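Local coordinates for protein neuroglobin (Symsagittifera roscoffensis, PDB 4B4Y) that carries a haem that binds molecular oxygen, as a neuroglobin probably serving in oxygen binding or sensing in the acoel nervous system, at residues Asp29-Glu41 with Ala59-Lys73. Sequence-based numbering, arbitrary orientation. Where two conformers were deposited one is given.
Sequences DDFVEDVLQQFME and AKEMRSHPRFKSHAK. With HEM (protoporphyrin IX containing Fe), chain B; OXY (oxygen molecule), chain C.
Helix 29-41 crosses helix 66-73 at 110°, their axes 9.2 Å apart at closest approach, in the B/E helix packing of the globin fold, while helix 59-62 lies against Gln37, Met40 and Glu41. Phe68 is the knob of this joint, set among Glu33, Leu36, Gln37 and Met40; its flat ring offers two faces, with Leu36 CD2 over one, 3.9 Å from the centroid, and Arg63 CA over the other. The Met40 sulfur approaches obliquely. Small Ala72 and Ala59 let the backbones come close: Glu33 CA to Ala72 CA is 5.7 Å, Gln37 CA to Ala59 CA 5.4 Å. Toward solvent, Arg63, its CG anti to the backbone N (chi1 -162°) and its chain extended to NE, sets its guanidinium against Glu33, Asp34 and Gln37. Arg63 NH1 donates to Asp34 OD1 at 2.6 Å, a salt bridge using the anti lone pair, and to Gln37 OE1 at 3.0 Å, both near the guanidinium plane. Arg63 NE donates weakly to Glu33 OE1, completing a salt-bridge network; Glu33 CB covers one guanidinium face, and two waters tie its carboxylate to the Arg63 and Lys69 carbonyls. Leu36 CD2 abuts the edge of His71, the distal histidine, whose NE2 donates weakly to the iron-bound oxygen. Arg127 of helix 111-127 bridges to Asp34 OD2, and helix 46-49 touches Met40.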
ATOM      1  N   ASP A  29     -15.638   8.018  11.586  1.00 32.24           N
ATOM      2  CA  ASP A  29     -14.517   8.241  10.697  1.00 33.27           C
ATOM      3  C   ASP A  29     -13.526   9.242  11.295  1.00 32.50           C
ATOM      4  O   ASP A  29     -12.312   9.087  11.072  1.00 31.82           O
ATOM      5  CB  ASP A  29     -14.949   8.772   9.288  1.00 34.21           C
ATOM      6  CG  ASP A  29     -15.779   7.671   8.432  1.00 39.50           C
ATOM      7  OD1 ASP A  29     -15.812   6.464   8.806  1.00 38.39           O
ATOM      8  OD2 ASP A  29     -16.353   8.061   7.387  1.00 38.96           O
ATOM      9  N   ASP A  30     -14.045  10.345  11.849  1.00 31.26           N
ATOM     10  CA  ASP A  30     -13.248  11.314  12.611  1.00 32.31           C
ATOM     11  C   ASP A  30     -12.436  10.596  13.747  1.00 29.44           C
ATOM     12  O   ASP A  30     -11.230  10.839  13.881  1.00 31.80           O
ATOM     13  CB  ASP A  30     -14.154  12.402  13.211  1.00 33.66           C
ATOM     14  CG  ASP A  30     -14.785  13.326  12.131  1.00 42.78           C
ATOM     15  OD1 ASP A  30     -14.252  13.404  10.980  1.00 42.70           O
ATOM     16  OD2 ASP A  30     -15.856  13.952  12.446  1.00 54.56           O
ATOM     17  N   PHE A  31     -13.076   9.677  14.454  1.00 26.65           N
ATOM     18  CA  PHE A  31     -12.475   8.964  15.579  1.00 26.71           C
ATOM     19  C   PHE A  31     -11.259   8.152  15.065  1.00 26.60           C
ATOM     20  O   PHE A  31     -10.166   8.241  15.655  1.00 26.61           O
ATOM     21  CB  PHE A  31     -13.505   8.087  16.321  1.00 22.88           C
ATOM     22  CG  PHE A  31     -12.921   6.867  17.009  1.00 25.81           C
ATOM     23  CD1 PHE A  31     -12.248   6.942  18.267  1.00 24.10           C
ATOM     24  CD2 PHE A  31     -13.057   5.636  16.439  1.00 22.28           C
ATOM     25  CE1 PHE A  31     -11.708   5.783  18.888  1.00 21.50           C
ATOM     26  CE2 PHE A  31     -12.524   4.515  17.035  1.00 21.41           C
ATOM     27  CZ  PHE A  31     -11.853   4.588  18.260  1.00 26.31           C
ATOM     28  N   VAL A  32     -11.428   7.399  13.985  1.00 25.78           N
ATOM     29  CA  VAL A  32     -10.382   6.568  13.507  1.00 25.12           C
ATOM     30  C   VAL A  32      -9.209   7.459  12.936  1.00 25.77           C
ATOM     31  O   VAL A  32      -8.087   7.099  13.088  1.00 26.71           O
ATOM     32  CB  VAL A  32     -10.879   5.535  12.410  1.00 25.67           C
ATOM     33  CG1 VAL A  32      -9.681   4.598  11.908  1.00 19.47           C
ATOM     34  CG2 VAL A  32     -11.932   4.612  12.967  1.00 24.54           C
ATOM     35  N   GLU A  33      -9.471   8.583  12.279  1.00 26.28           N
ATOM     36  CA  GLU A  33      -8.440   9.489  11.772  1.00 26.63           C
ATOM     37  C   GLU A  33      -7.663  10.181  12.968  1.00 27.96           C
ATOM     38  O   GLU A  33      -6.428  10.287  12.934  1.00 27.42           O
ATOM     39  CB  GLU A  33      -9.096  10.558  10.886  1.00 28.41           C
ATOM     40  CG  GLU A  33      -9.486   9.988   9.457  1.00 27.82           C
ATOM     41  CD  GLU A  33     -10.007  11.045   8.487  1.00 36.58           C
ATOM     42  OE1 GLU A  33      -9.965  12.276   8.795  1.00 38.85           O
ATOM     43  OE2 GLU A  33     -10.546  10.625   7.428  1.00 38.36           O
ATOM     44  N   ASP A  34      -8.383  10.470  14.066  1.00 27.75           N
ATOM     45  CA  ASP A  34      -7.757  10.955  15.308  1.00 29.17           C
ATOM     46  C   ASP A  34      -6.741   9.919  15.797  1.00 26.77           C
ATOM     47  O   ASP A  34      -5.669  10.283  16.139  1.00 27.09           O
ATOM     48  CB  ASP A  34      -8.823  11.180  16.445  1.00 27.88           C
ATOM     49  CG  ASP A  34      -9.631  12.456  16.248  1.00 31.33           C
ATOM     50  OD1 ASP A  34      -9.251  13.300  15.390  1.00 32.62           O
ATOM     51  OD2 ASP A  34     -10.725  12.578  16.889  1.00 35.03           O
ATOM     52  N   VAL A  35      -7.101   8.644  15.777  1.00 25.60           N
ATOM     53  CA  VAL A  35      -6.231   7.598  16.211  1.00 24.65           C
ATOM     54  C   VAL A  35      -4.960   7.506  15.352  1.00 26.16           C
ATOM     55  O   VAL A  35      -3.841   7.388  15.889  1.00 25.30           O
ATOM     56  CB  VAL A  35      -6.925   6.211  16.179  1.00 24.31           C
ATOM     57  CG1 VAL A  35      -5.900   5.062  16.404  1.00 18.87           C
ATOM     58  CG2 VAL A  35      -8.075   6.166  17.210  1.00 24.28           C
ATOM     59  N   LEU A  36      -5.139   7.472  14.026  1.00 26.63           N
ATOM     60  CA  LEU A  36      -4.001   7.276  13.132  1.00 25.64           C
ATOM     61  C   LEU A  36      -3.064   8.545  13.203  1.00 25.53           C
ATOM     62  O   LEU A  36      -1.834   8.423  13.110  1.00 24.13           O
ATOM     63  CB  LEU A  36      -4.562   7.090  11.669  1.00 26.26           C
ATOM     64  CG  LEU A  36      -3.536   6.800  10.537  1.00 28.48           C
ATOM     65  CD1 LEU A  36      -2.754   5.581  10.881  1.00 23.57           C
ATOM     66  CD2 LEU A  36      -4.276   6.624   9.096  1.00 18.52           C
ATOM     67  N   GLN A  37      -3.664   9.732  13.317  1.00 24.51           N
ATOM     68  CA  GLN A  37      -2.903  10.950  13.403  1.00 27.16           C
ATOM     69  C   GLN A  37      -2.051  10.961  14.720  1.00 27.88           C
ATOM     70  O   GLN A  37      -0.842  11.254  14.693  1.00 28.20           O
ATOM     71  CB  GLN A  37      -3.834  12.180  13.398  1.00 26.86           C
ATOM     72  CG  GLN A  37      -2.983  13.459  13.486  1.00 29.65           C
ATOM     73  CD  GLN A  37      -3.826  14.741  13.696  1.00 33.03           C
ATOM     74  OE1 GLN A  37      -4.971  14.861  13.171  1.00 32.02           O
ATOM     75  NE2 GLN A  37      -3.245  15.729  14.454  1.00 29.46           N
ATOM     76  N   GLN A  38      -2.645  10.572  15.839  1.00 27.19           N
ATOM     77  CA  GLN A  38      -1.876  10.573  17.102  1.00 27.45           C
ATOM     78  C   GLN A  38      -0.799   9.490  16.972  1.00 27.65           C
ATOM     79  O   GLN A  38       0.335   9.683  17.442  1.00 26.17           O
ATOM     80  CB  GLN A  38      -2.803  10.218  18.267  1.00 26.75           C
ATOM     81  CG  GLN A  38      -2.087  10.298  19.687  1.00 32.60           C
ATOM     82  CD  GLN A  38      -2.892   9.584  20.829  1.00 38.17           C
ATOM     83  OE1 GLN A  38      -4.054   9.120  20.610  1.00 36.78           O
ATOM     84  NE2 GLN A  38      -2.268   9.478  22.046  1.00 31.63           N
ATOM     85  N   PHE A  39      -1.163   8.315  16.411  1.00 25.59           N
ATOM     86  CA  PHE A  39      -0.191   7.206  16.271  1.00 25.44           C
ATOM     87  C   PHE A  39       1.062   7.672  15.486  1.00 26.68           C
ATOM     88  O   PHE A  39       2.207   7.341  15.862  1.00 26.60           O
ATOM     89  CB  PHE A  39      -0.841   6.072  15.511  1.00 25.05           C
ATOM     90  CG  PHE A  39       0.022   4.844  15.316  1.00 23.41           C
ATOM     91  CD1 PHE A  39       0.634   4.224  16.355  1.00 25.02           C
ATOM     92  CD2 PHE A  39       0.156   4.288  14.047  1.00 23.60           C
ATOM     93  CE1 PHE A  39       1.411   3.037  16.147  1.00 21.96           C
ATOM     94  CE2 PHE A  39       0.873   3.131  13.825  1.00 25.42           C
ATOM     95  CZ  PHE A  39       1.518   2.503  14.840  1.00 23.28           C
ATOM     96  N   MET A  40       0.832   8.413  14.407  1.00 25.29           N
ATOM     97  CA  MET A  40       1.908   8.909  13.559  1.00 26.19           C
ATOM     98  C   MET A  40       2.698  10.068  14.247  1.00 26.16           C
ATOM     99  O   MET A  40       3.878  10.150  14.053  1.00 23.88           O
ATOM    100  CB  MET A  40       1.345   9.348  12.166  1.00 24.48           C
ATOM    101  CG  MET A  40       0.778   8.104  11.337  1.00 23.98           C
ATOM    102  SD  MET A  40       0.125   8.695   9.730  1.00 27.16           S
ATOM    103  CE  MET A  40       1.719   8.916   8.816  1.00 29.45           C
ATOM    104  N   GLU A  41       2.033  10.922  15.030  1.00 25.09           N
ATOM    105  CA  GLU A  41       2.730  11.922  15.856  1.00 26.06           C
ATOM    106  C   GLU A  41       3.671  11.334  16.874  1.00 25.24           C
ATOM    107  O   GLU A  41       4.851  11.792  17.025  1.00 27.01           O
ATOM    108  CB  GLU A  41       1.714  12.862  16.518  1.00 27.21           C
ATOM    109  CG  GLU A  41       1.024  13.726  15.472  1.00 28.05           C
ATOM    110  CD  GLU A  41      -0.067  14.562  16.040  1.00 30.01           C
ATOM    111  OE1 GLU A  41      -0.572  14.155  17.125  1.00 31.93           O
ATOM    112  OE2 GLU A  41      -0.464  15.581  15.366  1.00 31.69           O
ATOM    113  N   ALA A  59       1.872  14.758  10.572  1.00 34.13           N
ATOM    114  CA  ALA A  59       0.711  13.847  10.607  1.00 33.36           C
ATOM    115  C   ALA A  59      -0.543  14.633  10.329  1.00 33.25           C
ATOM    116  O   ALA A  59      -1.380  14.230   9.553  1.00 32.82           O
ATOM    117  CB  ALA A  59       0.612  13.144  11.974  1.00 31.91           C
ATOM    118  N   LYS A  60      -0.656  15.802  10.941  1.00 34.50           N
ATOM    119  CA  LYS A  60      -1.829  16.624  10.727  1.00 34.73           C
ATOM    120  C   LYS A  60      -1.911  17.134   9.281  1.00 35.53           C
ATOM    121  O   LYS A  60      -3.007  17.275   8.727  1.00 35.36           O
ATOM    122  CB  LYS A  60      -1.819  17.831  11.682  1.00 35.62           C
ATOM    123  CG  LYS A  60      -3.129  18.710  11.496  1.00 41.15           C
ATOM    124  CD  LYS A  60      -3.070  20.023  12.316  1.00 51.79           C
ATOM    125  CE  LYS A  60      -4.465  20.723  12.410  1.00 55.97           C
ATOM    126  NZ  LYS A  60      -4.384  21.965  13.282  1.00 58.91           N
ATOM    127  N   GLU A  61      -0.783  17.491   8.671  1.00 35.50           N
ATOM    128  CA  GLU A  61      -0.869  17.804   7.253  1.00 37.01           C
ATOM    129  C   GLU A  61      -1.285  16.550   6.443  1.00 37.00           C
ATOM    130  O   GLU A  61      -2.040  16.704   5.505  1.00 36.08           O
ATOM    131  CB  GLU A  61       0.438  18.400   6.714  1.00 37.18           C
ATOM    132  CG  GLU A  61       0.603  19.849   7.153  1.00 41.89           C
ATOM    133  CD  GLU A  61       2.041  20.339   7.014  1.00 45.53           C
ATOM    134  OE1 GLU A  61       2.992  19.523   6.832  1.00 43.32           O
ATOM    135  OE2 GLU A  61       2.194  21.562   7.086  1.00 50.27           O
ATOM    136  N   MET A  62      -0.829  15.347   6.847  1.00 35.80           N
ATOM    137  CA  MET A  62      -1.166  14.113   6.130  1.00 36.99           C
ATOM    138  C   MET A  62      -2.644  13.841   6.216  1.00 36.46           C
ATOM    139  O   MET A  62      -3.259  13.315   5.279  1.00 37.63           O
ATOM    140  CB  MET A  62      -0.410  12.869   6.689  1.00 35.78           C
ATOM    141  CG  MET A  62       0.976  12.736   6.296  1.00 37.21           C
ATOM    142  SD  MET A  62       1.271  12.715   4.503  1.00 40.23           S
ATOM    143  CE  MET A  62       0.145  11.524   3.842  1.00 35.64           C
ATOM    144  N   ARG A  63      -3.248  14.205   7.335  1.00 36.84           N
ATOM    145  CA  ARG A  63      -4.696  13.955   7.493  1.00 37.09           C
ATOM    146  C   ARG A  63      -5.574  14.413   6.320  1.00 38.38           C
ATOM    147  O   ARG A  63      -6.644  13.810   6.095  1.00 37.45           O
ATOM    148  CB  ARG A  63      -5.244  14.536   8.831  1.00 38.06           C
ATOM    149  CG  ARG A  63      -6.637  13.954   9.278  1.00 35.52           C
ATOM    150  CD  ARG A  63      -6.947  14.400  10.630  1.00 36.05           C
ATOM    151  NE  ARG A  63      -8.317  14.158  10.995  1.00 31.59           N
ATOM    152  CZ  ARG A  63      -8.713  13.920  12.232  1.00 32.58           C
ATOM    153  NH1 ARG A  63      -7.818  13.901  13.257  1.00 29.03           N
ATOM    154  NH2 ARG A  63      -9.993  13.641  12.440  1.00 30.40           N
ATOM    155  N   SER A  64      -5.184  15.486   5.618  1.00 39.26           N
ATOM    156  CA  SER A  64      -5.972  15.969   4.457  1.00 41.75           C
ATOM    157  C   SER A  64      -5.794  15.026   3.263  1.00 41.85           C
ATOM    158  O   SER A  64      -6.605  15.070   2.362  1.00 43.36           O
ATOM    159  CB  SER A  64      -5.475  17.345   3.904  1.00 42.33           C
ATOM    160  OG  SER A  64      -4.906  18.153   4.905  1.00 51.12           O
ATOM    161  N   HIS A  65      -4.686  14.275   3.179  1.00 40.52           N
ATOM    162  CA  HIS A  65      -4.406  13.477   1.981  0.50 39.58           C
ATOM    163  C   HIS A  65      -5.398  12.337   1.788  1.00 38.73           C
ATOM    164  O   HIS A  65      -5.665  11.564   2.708  1.00 39.67           O
ATOM    165  CB  HIS A  65      -2.996  12.863   1.960  0.50 38.24           C
ATOM    166  CG  HIS A  65      -2.640  12.246   0.637  0.50 39.73           C
ATOM    167  ND1 HIS A  65      -3.495  11.413  -0.052  0.50 35.80           N
ATOM    168  CD2 HIS A  65      -1.522  12.332  -0.123  0.50 41.71           C
ATOM    169  CE1 HIS A  65      -2.944  11.048  -1.190  0.50 34.38           C
ATOM    170  NE2 HIS A  65      -1.745  11.585  -1.253  0.50 40.86           N
ATOM    171  N   PRO A  66      -5.905  12.174   0.560  1.00 38.68           N
ATOM    172  CA  PRO A  66      -6.784  10.991   0.276  1.00 37.81           C
ATOM    173  C   PRO A  66      -6.235   9.626   0.696  1.00 35.39           C
ATOM    174  O   PRO A  66      -7.022   8.790   1.084  1.00 35.88           O
ATOM    175  CB  PRO A  66      -6.981  11.048  -1.285  1.00 38.56           C
ATOM    176  CG  PRO A  66      -6.887  12.585  -1.555  1.00 40.68           C
ATOM    177  CD  PRO A  66      -5.664  12.992  -0.663  1.00 37.38           C
ATOM    178  N   ARG A  67      -4.940   9.383   0.606  1.00 33.52           N
ATOM    179  CA  ARG A  67      -4.360   8.115   1.068  1.00 33.75           C
ATOM    180  C   ARG A  67      -4.330   7.921   2.638  1.00 33.37           C
ATOM    181  O   ARG A  67      -4.443   6.822   3.123  1.00 33.56           O
ATOM    182  CB  ARG A  67      -2.967   7.960   0.464  1.00 33.76           C
ATOM    183  CG  ARG A  67      -3.127   7.752  -1.061  1.00 38.89           C
ATOM    184  CD  ARG A  67      -1.883   7.307  -1.719  1.00 46.97           C
ATOM    185  NE  ARG A  67      -1.981   7.139  -3.184  1.00 49.78           N
ATOM    186  CZ  ARG A  67      -2.133   5.961  -3.826  1.00 51.29           C
ATOM    187  NH1 ARG A  67      -2.269   4.791  -3.150  1.00 36.22           N
ATOM    188  NH2 ARG A  67      -2.158   5.972  -5.175  1.00 47.51           N
ATOM    189  N   PHE A  68      -4.219   8.999   3.399  1.00 30.73           N
ATOM    190  CA  PHE A  68      -4.454   8.931   4.827  1.00 30.89           C
ATOM    191  C   PHE A  68      -5.923   8.576   5.070  1.00 30.25           C
ATOM    192  O   PHE A  68      -6.223   7.679   5.833  1.00 28.47           O
ATOM    193  CB  PHE A  68      -4.149  10.307   5.475  1.00 28.78           C
ATOM    194  CG  PHE A  68      -4.318  10.327   6.954  1.00 32.97           C
ATOM    195  CD1 PHE A  68      -5.598  10.470   7.521  1.00 27.56           C
ATOM    196  CD2 PHE A  68      -3.193  10.277   7.800  1.00 27.70           C
ATOM    197  CE1 PHE A  68      -5.746  10.571   8.972  1.00 32.44           C
ATOM    198  CE2 PHE A  68      -3.349  10.392   9.226  1.00 31.42           C
ATOM    199  CZ  PHE A  68      -4.631  10.533   9.816  1.00 21.97           C
ATOM    200  N   LYS A  69      -6.842   9.274   4.404  1.00 31.65           N
ATOM    201  CA  LYS A  69      -8.263   9.062   4.705  1.00 32.82           C
ATOM    202  C   LYS A  69      -8.670   7.614   4.385  1.00 33.43           C
ATOM    203  O   LYS A  69      -9.369   6.903   5.166  1.00 31.99           O
ATOM    204  CB  LYS A  69      -9.137  10.101   3.968  1.00 34.42           C
ATOM    205  CG  LYS A  69      -8.647  11.600   4.261  1.00 34.36           C
ATOM    206  CD  LYS A  69      -9.691  12.736   3.905  1.00 42.86           C
ATOM    207  CE  LYS A  69      -9.657  13.206   2.453  0.50 46.51           C
ATOM    208  NZ  LYS A  69     -10.669  12.489   1.523  0.50 51.52           N
ATOM    209  N   SER A  70      -8.192   7.160   3.240  1.00 33.34           N
ATOM    210  CA  SER A  70      -8.505   5.834   2.750  1.00 32.65           C
ATOM    211  C   SER A  70      -7.843   4.766   3.654  1.00 31.91           C
ATOM    212  O   SER A  70      -8.477   3.751   4.059  1.00 32.51           O
ATOM    213  CB  SER A  70      -8.054   5.784   1.268  1.00 33.04           C
ATOM    214  OG  SER A  70      -7.833   4.418   0.895  1.00 39.96           O
ATOM    215  N   HIS A  71      -6.590   4.959   4.047  1.00 30.98           N
ATOM    216  CA  HIS A  71      -6.039   3.944   5.022  1.00 30.54           C
ATOM    217  C   HIS A  71      -6.845   3.917   6.375  1.00 29.20           C
ATOM    218  O   HIS A  71      -7.100   2.904   6.958  1.00 28.71           O
ATOM    219  CB  HIS A  71      -4.535   4.198   5.282  1.00 30.38           C
ATOM    220  CG  HIS A  71      -3.903   3.131   6.118  1.00 29.85           C
ATOM    221  ND1 HIS A  71      -3.483   1.929   5.584  1.00 26.95           N
ATOM    222  CD2 HIS A  71      -3.644   3.070   7.452  1.00 24.32           C
ATOM    223  CE1 HIS A  71      -3.031   1.153   6.560  1.00 24.20           C
ATOM    224  NE2 HIS A  71      -3.118   1.818   7.702  1.00 27.44           N
ATOM    225  N   ALA A  72      -7.235   5.072   6.867  1.00 29.30           N
ATOM    226  CA  ALA A  72      -8.010   5.126   8.120  1.00 29.66           C
ATOM    227  C   ALA A  72      -9.371   4.411   7.914  1.00 29.25           C
ATOM    228  O   ALA A  72      -9.805   3.644   8.789  1.00 29.12           O
ATOM    229  CB  ALA A  72      -8.204   6.644   8.551  1.00 27.15           C
ATOM    230  N   LYS A  73     -10.043   4.656   6.776  1.00 30.51           N
ATOM    231  CA  LYS A  73     -11.357   3.995   6.490  1.00 31.47           C
ATOM    232  C   LYS A  73     -11.148   2.456   6.510  1.00 31.64           C
ATOM    233  O   LYS A  73     -11.993   1.752   7.099  1.00 30.07           O
ATOM    234  CB  LYS A  73     -11.973   4.378   5.120  1.00 33.50           C
ATOM    235  CG  LYS A  73     -12.619   5.766   4.950  0.50 36.50           C
ATOM    236  CD  LYS A  73     -14.002   5.922   5.635  0.50 42.05           C
ATOM    237  CE  LYS A  73     -15.238   5.321   4.846  0.50 43.73           C
ATOM    238  NZ  LYS A  73     -16.323   4.803   5.829  0.50 38.10           N
TER
HETATM  239  CHA HEM B1155      -2.153  -2.355   6.258  1.00 25.51           C
HETATM  240  CHB HEM B1155      -5.375  -2.895   9.786  1.00 29.69           C
HETATM  241  CHC HEM B1155      -1.729  -2.545  13.033  1.00 28.89           C
HETATM  242  CHD HEM B1155       1.174  -0.928   9.567  1.00 27.79           C
HETATM  243  C1A HEM B1155      -3.342  -2.548   6.921  1.00 29.66           C
HETATM  244  C2A HEM B1155      -4.594  -2.895   6.334  1.00 32.45           C
HETATM  245  C3A HEM B1155      -5.476  -3.031   7.293  1.00 29.74           C
HETATM  246  C4A HEM B1155      -4.806  -2.846   8.523  1.00 28.57           C
HETATM  247  CMA HEM B1155      -6.991  -3.420   7.174  1.00 26.43           C
HETATM  248  CAA HEM B1155      -4.812  -3.063   4.792  1.00 33.92           C
HETATM  249  CBA HEM B1155      -5.372  -1.763   4.258  1.00 38.06           C
HETATM  250  CGA HEM B1155      -5.366  -1.716   2.744  1.00 48.41           C
HETATM  251  O1A HEM B1155      -5.705  -2.665   2.048  1.00 45.29           O
HETATM  252  O2A HEM B1155      -4.986  -0.663   2.189  1.00 60.68           O
HETATM  253  C1B HEM B1155      -4.672  -2.893  11.011  1.00 30.11           C
HETATM  254  C2B HEM B1155      -5.212  -3.192  12.328  1.00 31.18           C
HETATM  255  C3B HEM B1155      -4.226  -3.133  13.208  1.00 32.13           C
HETATM  256  C4B HEM B1155      -3.023  -2.739  12.495  1.00 31.97           C
HETATM  257  CMB HEM B1155      -6.701  -3.566  12.562  1.00 26.60           C
HETATM  258  CAB HEM B1155      -4.326  -3.330  14.734  1.00 31.51           C
HETATM  259  CBB HEM B1155      -4.559  -4.549  15.232  1.00 30.77           C
HETATM  260  C1C HEM B1155      -0.652  -1.986  12.379  1.00 29.04           C
HETATM  261  C2C HEM B1155       0.536  -1.362  12.993  1.00 30.54           C
HETATM  262  C3C HEM B1155       1.283  -0.843  12.039  1.00 27.95           C
HETATM  263  C4C HEM B1155       0.630  -1.158  10.802  1.00 30.45           C
HETATM  264  CMC HEM B1155       0.815  -1.244  14.514  1.00 22.81           C
HETATM  265  CAC HEM B1155       2.666  -0.106  12.221  1.00 27.14           C
HETATM  266  CBC HEM B1155       2.960   0.877  11.364  1.00 26.31           C
HETATM  267  C1D HEM B1155       0.661  -1.340   8.350  1.00 35.05           C
HETATM  268  C2D HEM B1155       1.363  -1.390   7.057  1.00 35.75           C
HETATM  269  C3D HEM B1155       0.297  -1.824   6.130  1.00 38.03           C
HETATM  270  C4D HEM B1155      -0.951  -1.963   6.845  1.00 30.58           C
HETATM  271  CMD HEM B1155       2.796  -1.010   6.670  1.00 37.38           C
HETATM  272  CAD HEM B1155       0.374  -1.935   4.609  1.00 32.85           C
HETATM  273  CBD HEM B1155      -0.106  -0.567   5.216  1.00 40.55           C
HETATM  274  CGD HEM B1155      -0.335   0.180   4.042  1.00 48.07           C
HETATM  275  O1D HEM B1155      -0.481   1.404   4.232  1.00 44.85           O
HETATM  276  O2D HEM B1155      -0.281  -0.573   3.011  1.00 52.62           O
HETATM  277  NA  HEM B1155      -3.512  -2.545   8.249  1.00 29.35           N
HETATM  278  NB  HEM B1155      -3.363  -2.644  11.170  1.00 31.22           N
HETATM  279  NC  HEM B1155      -0.562  -1.820  11.053  1.00 28.10           N
HETATM  280  ND  HEM B1155      -0.649  -1.765   8.154  1.00 32.39           N
HETATM  281 FE   HEM B1155      -2.004  -2.220   9.603  1.00 25.56          FE
HETATM  282  O1  OXY C1156      -2.572   0.583  10.661  1.00 39.98           O
HETATM  283  O2  OXY C1156      -2.525  -0.338   9.716  1.00 34.43           O
HETATM  284  O   HOH W   1     -11.198   8.320   6.769  1.00 29.67           O
HETATM  285  O   HOH W   2      -9.389  14.049   6.949  1.00 49.70           O
HETATM  286  O   HOH W   3       0.722  16.706  13.445  1.00 32.45           O